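Local coordinates for 5-oxoprolinase subunit A (Thermus thermophilus, PDB 2DFA), which probably catalyses the ATP-dependent cleavage of 5-oxoproline to L-glutamate, as one subunit of a complex with its partners PxpB and PxpC, at the interface of chains A and B and the interface of chains A and C. Sequence-based numbering; all coordinates share one arbitrary frame. Chains: chain A/B/C, Hypothetical UPF0271 protein TTHB195.

Chain A meets two copies of itself through different surfaces. Contact 1 joins it to chain B through loops, and its C-alpha centre lies about 15 Å from that of contact 2 and about 19 Å from that of contact 3. Contacts 2 and 3 both belong to the interface with chain C. Their C-alpha centres are about 6 Å apart, and they share A:Tyr89, A:Phe97 and C:Tyr89 of helix 80-100. Each interface is two-fold symmetric, and two different two-fold contacts on one chain are consistent with the four-copy deposited assembly. Whether that tetramer persists in the cell, the structure alone does not show.

Contact 1: the interface of chains A and B. Residues chain A 11-13, 16, 18, 38, 71; chain B 15-16.
Two identical chains meet here in a two-fold, largely aromatic interface in which each inserts a phenylalanine into the other, joining one pair of subunits in the deposited tetramer, which may or may not be the biological form. A:Phe16 and B:Phe16 meet at their CB atoms (3.5 Å) near the two-fold axis, and their rings diverge into opposite chains. With CG beside its own backbone N (chi1 -58°), the ring of B:Phe16 swings into a nest of chain A. A large, flat hydrocarbon such as phenylalanine suits this nest; CE1 of B:Phe16 comes within 3.3 Å of the backbone oxygen A:Glu11 O. A:Tyr18 crosses B:Phe16 at about a right angle, CD1 to CD1 3.8 Å, with its CB at the phenylalanine's edge, in plane. CZ of B:Phe16 reaches A:Tyr13 CB at 3.8 Å and A:Phe71 CE1 at 3.9 Å. The small B:Ala15 lets the chains come close, its CB 3.8 Å from A:Phe71 CB. Behind this shell, A:His38 NE2 donates to the anti side of A:Glu11 OE2 (3.1 Å), and the pair backs the A:Phe71 ring, the imidazole CD2 over one face and OE1 at its edge. A:Tyr18 N donates to A:Ser12 OG (2.7 Å), tying down the wall. In the fold, the nest is built from three loops: residues 11-18 after strand 2-9, A:His38 after strand 30-34 and A:Phe71 after strand 58-62.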
loop_
_atom_site.group_PDB
_atom_site.type_symbol
_atom_site.label_atom_id
_atom_site.label_comp_id
_atom_site.label_asym_id
_atom_site.label_seq_id
_atom_site.Cartn_x
_atom_site.Cartn_y
_atom_site.Cartn_z
ATOM N N GLU A 11 -11.308 4.235 12.187
ATOM C CA GLU A 11 -10.279 4.723 11.276
ATOM C C GLU A 11 -8.858 4.265 11.607
ATOM O O GLU A 11 -7.915 4.562 10.866
ATOM C CB GLU A 11 -10.376 6.248 11.184
ATOM C CG GLU A 11 -11.810 6.684 10.898
ATOM C CD GLU A 11 -11.936 8.114 10.417
ATOM O OE1 GLU A 11 -11.839 9.041 11.250
ATOM O OE2 GLU A 11 -12.144 8.307 9.201
ATOM N N SER A 12 -8.712 3.527 12.708
ATOM C CA SER A 12 -7.411 3.002 13.116
ATOM C C SER A 12 -6.906 2.067 12.017
ATOM O O SER A 12 -7.700 1.432 11.315
ATOM C CB SER A 12 -7.530 2.214 14.428
ATOM O OG SER A 12 -7.964 3.037 15.498
ATOM N N TYR A 13 -5.590 1.972 11.876
ATOM C CA TYR A 13 -5.012 1.112 10.849
ATOM C C TYR A 13 -3.885 0.270 11.434
ATOM O O TYR A 13 -2.831 0.797 11.803
ATOM C CB TYR A 13 -4.472 1.965 9.695
ATOM C CG TYR A 13 -4.101 1.155 8.473
ATOM C CD1 TYR A 13 -5.048 0.864 7.487
ATOM C CD2 TYR A 13 -2.806 0.656 8.313
ATOM C CE1 TYR A 13 -4.712 0.096 6.370
ATOM C CE2 TYR A 13 -2.462 -0.111 7.200
ATOM C CZ TYR A 13 -3.415 -0.386 6.237
ATOM O OH TYR A 13 -3.067 -1.143 5.138
ATOM N N PHE A 16 -1.598 1.343 14.264
ATOM C CA PHE A 16 -1.866 2.777 14.409
ATOM C C PHE A 16 -3.278 3.091 14.905
ATOM O O PHE A 16 -4.208 3.237 14.111
ATOM C CB PHE A 16 -1.638 3.495 13.076
ATOM C CG PHE A 16 -0.249 3.326 12.524
ATOM C CD1 PHE A 16 0.848 3.896 13.170
ATOM C CD2 PHE A 16 -0.031 2.578 11.372
ATOM C CE1 PHE A 16 2.142 3.722 12.676
ATOM C CE2 PHE A 16 1.263 2.396 10.869
ATOM C CZ PHE A 16 2.349 2.970 11.525
ATOM N N TYR A 18 -6.360 5.180 16.072
ATOM C CA TYR A 18 -6.816 6.516 15.695
ATOM C C TYR A 18 -8.208 6.830 16.252
ATOM O O TYR A 18 -9.088 5.968 16.277
ATOM C CB TYR A 18 -6.852 6.655 14.170
ATOM C CG TYR A 18 -7.022 8.081 13.694
ATOM C CD1 TYR A 18 -5.913 8.905 13.495
ATOM C CD2 TYR A 18 -8.292 8.616 13.466
ATOM C CE1 TYR A 18 -6.064 10.226 13.078
ATOM C CE2 TYR A 18 -8.454 9.938 13.052
ATOM C CZ TYR A 18 -7.334 10.736 12.861
ATOM O OH TYR A 18 -7.484 12.041 12.452
ATOM N N HIS A 38 -8.677 4.927 3.406
ATOM C CA HIS A 38 -8.024 6.050 4.044
ATOM C C HIS A 38 -7.784 5.742 5.512
ATOM O O HIS A 38 -7.192 6.520 6.248
ATOM C CB HIS A 38 -8.932 7.272 3.908
ATOM C CG HIS A 38 -10.176 7.072 4.733
ATOM N ND1 HIS A 38 -11.281 6.433 4.273
ATOM C CD2 HIS A 38 -10.422 7.495 6.045
ATOM C CE1 HIS A 38 -12.169 6.470 5.285
ATOM N NE2 HIS A 38 -11.683 7.099 6.358
ATOM N N PHE A 71 -4.673 10.029 4.485
ATOM C CA PHE A 71 -5.914 9.836 5.244
ATOM C C PHE A 71 -7.147 10.225 4.426
ATOM O O PHE A 71 -8.170 10.647 4.979
ATOM C CB PHE A 71 -5.877 10.649 6.545
ATOM C CG PHE A 71 -6.872 10.184 7.580
ATOM C CD1 PHE A 71 -6.760 8.917 8.151
ATOM C CD2 PHE A 71 -7.915 11.015 7.989
ATOM C CE1 PHE A 71 -7.675 8.480 9.118
ATOM C CE2 PHE A 71 -8.834 10.589 8.955
ATOM C CZ PHE A 71 -8.711 9.318 9.520
ATOM N N ALA B 15 -1.285 10.593 8.807
ATOM C CA ALA B 15 -2.072 11.172 9.888
ATOM C C ALA B 15 -1.993 10.339 11.169
ATOM O O ALA B 15 -2.410 10.801 12.233
ATOM C CB ALA B 15 -3.533 11.311 9.448
ATOM N N PHE B 16 -1.459 9.122 11.067
ATOM C CA PHE B 16 -1.348 8.226 12.220
ATOM C C PHE B 16 -0.099 8.467 13.068
ATOM O O PHE B 16 0.959 7.887 12.813
ATOM C CB PHE B 16 -1.360 6.766 11.759
ATOM C CG PHE B 16 -2.588 6.384 10.978
ATOM C CD1 PHE B 16 -3.837 6.336 11.597
ATOM C CD2 PHE B 16 -2.502 6.095 9.620
ATOM C CE1 PHE B 16 -4.984 6.007 10.872
ATOM C CE2 PHE B 16 -3.647 5.766 8.885
ATOM C CZ PHE B 16 -4.888 5.723 9.514
#

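Contact 2: the interface of chains A and C. Residues chain A 42, 45, 89, 97; chain C 37, 85-86, 89.
A:Tyr89 and C:Tyr89 meet edge to edge along their CE1 sides, CE1 to CE1 3.6 Å, with side chains crossing at about a right angle and each hydroxyl at the rim of the other ring, in its plane. With CG turned away from the backbone N (chi1 -177°), each tyrosine reaches out from helix 80-100 towards the other chain. On the other edge of the C:Tyr89 ring, CD1 of A:Ile45 approaches in plane to 3.7 Å from CE2, the methyl end of isoleucine's longer arm, slim enough to lie against a ring edge. A:Pro42, the first residue of helix 42-54, sets its CG above the plane of the C:Tyr89 ring, at the CG-CD2 rim, 3.8 Å from CD2. The same proline carbon lies 3.3 Å from OD1 of C:Asp86, a carboxylate oxygen set against C-H groups. This surround of C:Tyr89 is the tightly packed part, and A:Pro42 alone hides 69 Å² there. Packing is looser towards C:Phe37, which hides 9 Å² and approaches by its ring rim, CZ 4.0 Å from A:Pro42 CG. A:Phe97 borders the opposite flank: A:Ile45 CB covers one ring face, off-centre, and CD2 of C:Tyr89 lies at its edge. CZ of A:Phe97 stops 3.3 Å from the backbone oxygen O of C:Ala85.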
loop_
_atom_site.group_PDB
_atom_site.type_symbol
_atom_site.label_atom_id
_atom_site.label_comp_id
_atom_site.label_asym_id
_atom_site.label_seq_id
_atom_site.Cartn_x
_atom_site.Cartn_y
_atom_site.Cartn_z
ATOM N N PRO A 42 -8.617 -4.337 8.139
ATOM C CA PRO A 42 -9.617 -5.370 8.460
ATOM C C PRO A 42 -9.875 -5.652 9.944
ATOM O O PRO A 42 -11.030 -5.704 10.380
ATOM C CB PRO A 42 -9.102 -6.599 7.716
ATOM C CG PRO A 42 -8.438 -5.990 6.493
ATOM C CD PRO A 42 -7.685 -4.812 7.096
ATOM N N ILE A 45 -11.656 -2.785 11.533
ATOM C CA ILE A 45 -13.047 -2.683 11.110
ATOM C C ILE A 45 -13.858 -3.634 11.981
ATOM O O ILE A 45 -14.892 -3.260 12.542
ATOM C CB ILE A 45 -13.221 -3.079 9.621
ATOM C CG1 ILE A 45 -12.556 -2.027 8.723
ATOM C CG2 ILE A 45 -14.705 -3.219 9.284
ATOM C CD1 ILE A 45 -12.632 -2.339 7.227
ATOM N N TYR A 89 -16.341 -1.468 -3.804
ATOM C CA TYR A 89 -15.372 -2.311 -3.124
ATOM C C TYR A 89 -15.428 -2.085 -1.616
ATOM O O TYR A 89 -15.472 -3.032 -0.837
ATOM C CB TYR A 89 -13.961 -1.981 -3.646
ATOM C CG TYR A 89 -12.852 -2.830 -3.072
ATOM C CD1 TYR A 89 -12.366 -2.611 -1.775
ATOM C CD2 TYR A 89 -12.284 -3.862 -3.823
ATOM C CE1 TYR A 89 -11.347 -3.393 -1.245
ATOM C CE2 TYR A 89 -11.267 -4.656 -3.301
ATOM C CZ TYR A 89 -10.801 -4.419 -2.013
ATOM O OH TYR A 89 -9.811 -5.212 -1.491
ATOM N N PHE A 97 -18.361 -7.675 7.412
ATOM C CA PHE A 97 -18.224 -7.648 8.866
ATOM C C PHE A 97 -19.590 -7.484 9.534
ATOM O O PHE A 97 -19.854 -8.070 10.584
ATOM C CB PHE A 97 -17.293 -6.510 9.282
ATOM C CG PHE A 97 -15.865 -6.748 8.902
ATOM C CD1 PHE A 97 -15.058 -7.577 9.672
ATOM C CD2 PHE A 97 -15.344 -6.204 7.735
ATOM C CE1 PHE A 97 -13.747 -7.865 9.278
ATOM C CE2 PHE A 97 -14.040 -6.490 7.338
ATOM C CZ PHE A 97 -13.245 -7.318 8.109
ATOM N N PHE C 37 -5.891 -7.822 -2.399
ATOM C CA PHE C 37 -4.759 -7.994 -1.481
ATOM C C PHE C 37 -3.465 -8.436 -2.165
ATOM O O PHE C 37 -2.400 -7.863 -1.913
ATOM C CB PHE C 37 -5.119 -8.998 -0.377
ATOM C CG PHE C 37 -5.880 -8.395 0.776
ATOM C CD1 PHE C 37 -6.904 -7.479 0.559
ATOM C CD2 PHE C 37 -5.582 -8.769 2.088
ATOM C CE1 PHE C 37 -7.627 -6.939 1.632
ATOM C CE2 PHE C 37 -6.296 -8.238 3.173
ATOM C CZ PHE C 37 -7.315 -7.326 2.945
ATOM N N ALA C 85 -10.400 -11.907 9.614
ATOM C CA ALA C 85 -10.778 -10.557 9.215
ATOM C C ALA C 85 -10.400 -10.249 7.765
ATOM O O ALA C 85 -11.184 -9.655 7.022
ATOM C CB ALA C 85 -10.124 -9.525 10.154
ATOM N N ASP C 86 -9.199 -10.654 7.369
ATOM C CA ASP C 86 -8.741 -10.408 6.002
ATOM C C ASP C 86 -9.599 -11.140 4.973
ATOM O O ASP C 86 -9.933 -10.582 3.929
ATOM C CB ASP C 86 -7.281 -10.829 5.861
ATOM C CG ASP C 86 -6.332 -9.835 6.499
ATOM O OD1 ASP C 86 -6.820 -8.845 7.089
ATOM O OD2 ASP C 86 -5.104 -10.038 6.402
ATOM N N TYR C 89 -13.101 -9.452 4.763
ATOM C CA TYR C 89 -12.956 -8.196 4.046
ATOM C C TYR C 89 -12.938 -8.435 2.539
ATOM O O TYR C 89 -13.632 -7.763 1.784
ATOM C CB TYR C 89 -11.644 -7.516 4.480
ATOM C CG TYR C 89 -11.391 -6.161 3.861
ATOM C CD1 TYR C 89 -10.954 -6.038 2.534
ATOM C CD2 TYR C 89 -11.590 -4.993 4.600
ATOM C CE1 TYR C 89 -10.723 -4.792 1.963
ATOM C CE2 TYR C 89 -11.368 -3.739 4.038
ATOM C CZ TYR C 89 -10.935 -3.643 2.721
ATOM O OH TYR C 89 -10.733 -2.408 2.160
#

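Contact 3: the interface of chains A and C. Residues chain A 89, 92-93, 96-97; chain C 89, 92-93.
C:Gly92 O lies 3.2 Å from the carbonyl carbon C of A:Gly92 and beside its CA; the two-fold repeats this the other way, and neither is a hydrogen bond. Glycine suits this place because with no side chain it lets two helix backbones approach so nearly. The two-fold axis passes here between the chains, and A:Ala93 N stands 3.5 Å from C:Ala93 N. One turn further along the helix, A:Ala96 sets its CB 3.6 Å from C:Gly92 CA, a methyl resting on bare backbone. Each Ala93 also points its methyl at a tyrosine: A:Ala93 CB sits over the centre of the C:Tyr89 ring, 3.5 Å from the centroid, and C:Ala93 CB does the same to A:Tyr89. A methyl suits this CH-pi contact, being compact enough to reach the ring face from so close a helix. In each tyrosine chi2 of -76° turns the ring face towards the partner's methyl. Replacing C:Tyr89 by an alanine would probably leave the A:Ala93 methyl without its aromatic cover and open a gap where the ring lies against A:Tyr89. All these residues lie on helix 80-100 of the two chains, so the site is a symmetric helix-helix contact with small residues at its centre.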
loop_
_atom_site.group_PDB
_atom_site.type_symbol
_atom_site.label_atom_id
_atom_site.label_comp_id
_atom_site.label_asym_id
_atom_site.label_seq_id
_atom_site.Cartn_x
_atom_site.Cartn_y
_atom_site.Cartn_z
ATOM N N TYR A 89 -16.341 -1.468 -3.804
ATOM C CA TYR A 89 -15.372 -2.311 -3.124
ATOM C C TYR A 89 -15.428 -2.085 -1.616
ATOM O O TYR A 89 -15.472 -3.032 -0.837
ATOM C CB TYR A 89 -13.961 -1.981 -3.646
ATOM C CG TYR A 89 -12.852 -2.830 -3.072
ATOM C CD1 TYR A 89 -12.366 -2.611 -1.775
ATOM C CD2 TYR A 89 -12.284 -3.862 -3.823
ATOM C CE1 TYR A 89 -11.347 -3.393 -1.245
ATOM C CE2 TYR A 89 -11.267 -4.656 -3.301
ATOM C CZ TYR A 89 -10.801 -4.419 -2.013
ATOM O OH TYR A 89 -9.811 -5.212 -1.491
ATOM N N GLY A 92 -18.805 -3.084 0.061
ATOM C CA GLY A 92 -18.853 -4.534 0.156
ATOM C C GLY A 92 -18.001 -5.096 1.277
ATOM O O GLY A 92 -18.448 -5.975 2.028
ATOM N N ALA A 93 -16.772 -4.592 1.398
ATOM C CA ALA A 93 -15.869 -5.069 2.438
ATOM C C ALA A 93 -16.479 -4.876 3.824
ATOM O O ALA A 93 -16.466 -5.792 4.637
ATOM C CB ALA A 93 -14.521 -4.348 2.349
ATOM N N ALA A 96 -19.398 -7.241 4.859
ATOM C CA ALA A 96 -19.057 -8.600 5.263
ATOM C C ALA A 96 -18.948 -8.693 6.786
ATOM O O ALA A 96 -19.386 -9.673 7.381
ATOM C CB ALA A 96 -17.741 -9.046 4.610
ATOM N N PHE A 97 -18.361 -7.675 7.412
ATOM C CA PHE A 97 -18.224 -7.648 8.866
ATOM C C PHE A 97 -19.590 -7.484 9.534
ATOM O O PHE A 97 -19.854 -8.070 10.584
ATOM C CB PHE A 97 -17.293 -6.510 9.282
ATOM C CG PHE A 97 -15.865 -6.748 8.902
ATOM C CD1 PHE A 97 -15.058 -7.577 9.672
ATOM C CD2 PHE A 97 -15.344 -6.204 7.735
ATOM C CE1 PHE A 97 -13.747 -7.865 9.278
ATOM C CE2 PHE A 97 -14.040 -6.490 7.338
ATOM C CZ PHE A 97 -13.245 -7.318 8.109
ATOM N N TYR C 89 -13.101 -9.452 4.763
ATOM C CA TYR C 89 -12.956 -8.196 4.046
ATOM C C TYR C 89 -12.938 -8.435 2.539
ATOM O O TYR C 89 -13.632 -7.763 1.784
ATOM C CB TYR C 89 -11.644 -7.516 4.480
ATOM C CG TYR C 89 -11.391 -6.161 3.861
ATOM C CD1 TYR C 89 -10.954 -6.038 2.534
ATOM C CD2 TYR C 89 -11.590 -4.993 4.600
ATOM C CE1 TYR C 89 -10.723 -4.792 1.963
ATOM C CE2 TYR C 89 -11.368 -3.739 4.038
ATOM C CZ TYR C 89 -10.935 -3.643 2.721
ATOM O OH TYR C 89 -10.733 -2.408 2.160
ATOM N N GLY C 92 -16.239 -9.913 1.080
ATOM C CA GLY C 92 -17.225 -8.847 1.018
ATOM C C GLY C 92 -17.011 -7.890 -0.138
ATOM O O GLY C 92 -17.964 -7.530 -0.843
ATOM N N ALA C 93 -15.760 -7.474 -0.339
ATOM C CA ALA C 93 -15.447 -6.546 -1.419
ATOM C C ALA C 93 -15.862 -7.119 -2.771
ATOM O O ALA C 93 -16.495 -6.434 -3.564
ATOM C CB ALA C 93 -13.952 -6.212 -1.422
#